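Local coordinates for protease LasA (Pseudomonas aeruginosa, PDB 3IT5), which is a secreted zinc endopeptidase that cuts the pentaglycine cross-links of staphylococcal peptidoglycan after Gly-Gly and contributes to the breakdown of host elastin, at residues 77-82 against 119-124. Numbering follows the deposited sequence.
Sequences TNYYHM and PHLHFS. With ZN (zinc ion), chain E.
With CG anti to the carbonyl carbon in H81 (chi1 -52°) and between the backbone N and the carbonyl carbon in H120 (chi1 68°), the two imidazoles converge obliquely, H81 CD2 lying 3.3 Å from H120 NE2. H122 instead turns ND1 to the zinc ion at 2.2 Å, while its CB packs against H81 CD2. Imidazole suits all three places, since one nitrogen can face the metal site while the other is held by the protein: H81 ND1 bonds to the carbonyl of A109, H120 ND1 to that of G118, and H122 NE2 to N25. The zinc-bound water lies at the edge of both the H81 and H120 rings, 2.8 Å from H120 NE2 and only weakly bonded to H81 NE2. This is the M23 metallopeptidase centre, in which H23 and D36 complete the protein ligands and H81 and H120 are the probable proton donors or acceptors. Its scaffold is an antiparallel pair of neighbouring strands within a larger sheet, N78 with S124 and Y80 with H122 forming hydrogen-bonded pairs around the non-hydrogen-bonded pair Y79 and F123. The Y80 N to H122 O bond is nearly straight, whereas the return bond from H122 N is weak. On the face carrying H122, a water joins N78 ND2, S124 OG and H122 O, where amide and hydroxyl can also bond to R68 (N78 OD1) and S34 (S124 OG). The face carrying Y79 and F123 is largely apolar: their side chains run side by side, pointing the same way, rings set obliquely at 52°, Y79 CE2 meeting F123 CD1 at 3.5 Å. Tyrosine satisfies its buried hydroxyl: Y79 OH bonds to A54 N and shares a 2.7 Å hydrogen bond with T77 OG1, and L121 CD1 packs against Y79 CB and M82 SD.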
# COMPACT_ATOMS: atom_id res chain seq x y z
N THR A 77 1.89 -5.91 6.50
CA THR A 77 1.38 -5.28 5.29
C THR A 77 1.35 -6.28 4.14
O THR A 77 2.25 -7.10 3.99
CB THR A 77 2.19 -4.02 4.91
OG1 THR A 77 3.59 -4.29 5.02
CG2 THR A 77 1.83 -2.86 5.84
N ASN A 78 0.28 -6.21 3.35
CA ASN A 78 0.15 -7.06 2.18
C ASN A 78 0.31 -6.26 0.89
O ASN A 78 -0.06 -5.10 0.82
CB ASN A 78 -1.20 -7.78 2.19
CG ASN A 78 -1.17 -9.08 1.42
OD1 ASN A 78 -0.63 -10.08 1.89
ND2 ASN A 78 -1.76 -9.07 0.23
N TYR A 79 0.88 -6.92 -0.13
CA TYR A 79 1.20 -6.28 -1.40
C TYR A 79 0.74 -7.21 -2.52
O TYR A 79 1.31 -8.29 -2.71
CB TYR A 79 2.71 -6.02 -1.50
CG TYR A 79 3.28 -5.25 -0.33
CD1 TYR A 79 3.57 -5.90 0.89
CD2 TYR A 79 3.52 -3.89 -0.42
CE1 TYR A 79 4.07 -5.20 1.96
CE2 TYR A 79 4.03 -3.18 0.66
CZ TYR A 79 4.30 -3.84 1.84
OH TYR A 79 4.81 -3.14 2.91
N TYR A 80 -0.29 -6.79 -3.24
CA TYR A 80 -0.83 -7.60 -4.33
C TYR A 80 -0.71 -6.84 -5.64
O TYR A 80 -0.43 -5.64 -5.65
CB TYR A 80 -2.28 -8.02 -4.03
CG TYR A 80 -2.85 -9.07 -4.98
CD1 TYR A 80 -2.18 -10.27 -5.20
CD2 TYR A 80 -4.05 -8.86 -5.64
CE1 TYR A 80 -2.69 -11.24 -6.07
CE2 TYR A 80 -4.58 -9.82 -6.51
CZ TYR A 80 -3.90 -11.00 -6.72
OH TYR A 80 -4.42 -11.94 -7.57
N HIS A 81 -0.90 -7.55 -6.75
CA HIS A 81 -0.61 -7.05 -8.10
C HIS A 81 0.88 -6.74 -8.24
O HIS A 81 1.26 -5.72 -8.82
CB HIS A 81 -1.45 -5.81 -8.44
CG HIS A 81 -2.93 -5.99 -8.24
ND1 HIS A 81 -3.63 -7.06 -8.77
CD2 HIS A 81 -3.84 -5.21 -7.61
CE1 HIS A 81 -4.91 -6.93 -8.45
NE2 HIS A 81 -5.06 -5.82 -7.75
N MET A 82 1.71 -7.63 -7.71
CA MET A 82 3.17 -7.48 -7.77
C MET A 82 3.75 -8.21 -8.98
O MET A 82 3.09 -9.04 -9.59
CB MET A 82 3.81 -8.03 -6.49
CG MET A 82 3.50 -7.24 -5.22
SD MET A 82 4.23 -5.60 -5.21
CE MET A 82 5.98 -5.97 -5.22
N PRO A 119 -2.63 -1.10 -14.29
CA PRO A 119 -1.49 -1.23 -13.38
C PRO A 119 -1.62 -0.39 -12.10
O PRO A 119 -1.86 0.82 -12.18
CB PRO A 119 -0.30 -0.74 -14.21
CG PRO A 119 -0.71 -0.95 -15.63
CD PRO A 119 -2.19 -0.71 -15.65
N HIS A 120 -1.48 -1.05 -10.95
CA HIS A 120 -1.47 -0.41 -9.63
C HIS A 120 -1.01 -1.40 -8.55
O HIS A 120 -0.95 -2.60 -8.79
CB HIS A 120 -2.86 0.15 -9.27
CG HIS A 120 -3.90 -0.90 -9.03
ND1 HIS A 120 -4.60 -1.51 -10.05
CD2 HIS A 120 -4.36 -1.46 -7.88
CE1 HIS A 120 -5.44 -2.39 -9.55
NE2 HIS A 120 -5.32 -2.37 -8.23
N LEU A 121 -0.66 -0.87 -7.38
CA LEU A 121 -0.43 -1.70 -6.21
C LEU A 121 -1.65 -1.69 -5.28
O LEU A 121 -2.14 -0.63 -4.90
CB LEU A 121 0.81 -1.22 -5.44
CG LEU A 121 0.99 -1.74 -4.00
CD1 LEU A 121 1.44 -3.20 -3.98
CD2 LEU A 121 1.95 -0.86 -3.22
N HIS A 122 -2.13 -2.89 -4.95
CA HIS A 122 -3.14 -3.08 -3.91
C HIS A 122 -2.40 -3.40 -2.60
O HIS A 122 -1.68 -4.39 -2.52
CB HIS A 122 -4.12 -4.19 -4.33
CG HIS A 122 -5.02 -4.68 -3.23
ND1 HIS A 122 -6.25 -4.12 -2.97
CD2 HIS A 122 -4.88 -5.71 -2.36
CE1 HIS A 122 -6.83 -4.77 -1.98
NE2 HIS A 122 -6.01 -5.74 -1.58
N PHE A 123 -2.59 -2.54 -1.60
CA PHE A 123 -1.75 -2.54 -0.39
C PHE A 123 -2.61 -2.59 0.87
O PHE A 123 -3.42 -1.69 1.11
CB PHE A 123 -0.85 -1.29 -0.44
CG PHE A 123 -0.19 -0.95 0.87
CD1 PHE A 123 0.91 -1.66 1.32
CD2 PHE A 123 -0.64 0.14 1.61
CE1 PHE A 123 1.54 -1.33 2.52
CE2 PHE A 123 -0.01 0.49 2.82
CZ PHE A 123 1.07 -0.25 3.27
N SER A 124 -2.43 -3.63 1.68
CA SER A 124 -3.32 -3.91 2.82
C SER A 124 -2.64 -3.94 4.19
O SER A 124 -1.51 -4.39 4.33
CB SER A 124 -4.04 -5.24 2.61
OG SER A 124 -4.61 -5.32 1.32
ZN ZN E . -7.11 -2.56 -4.28
O HOH W 1 -2.75 -6.29 -0.29
O HOH W 2 -6.99 -3.41 -6.19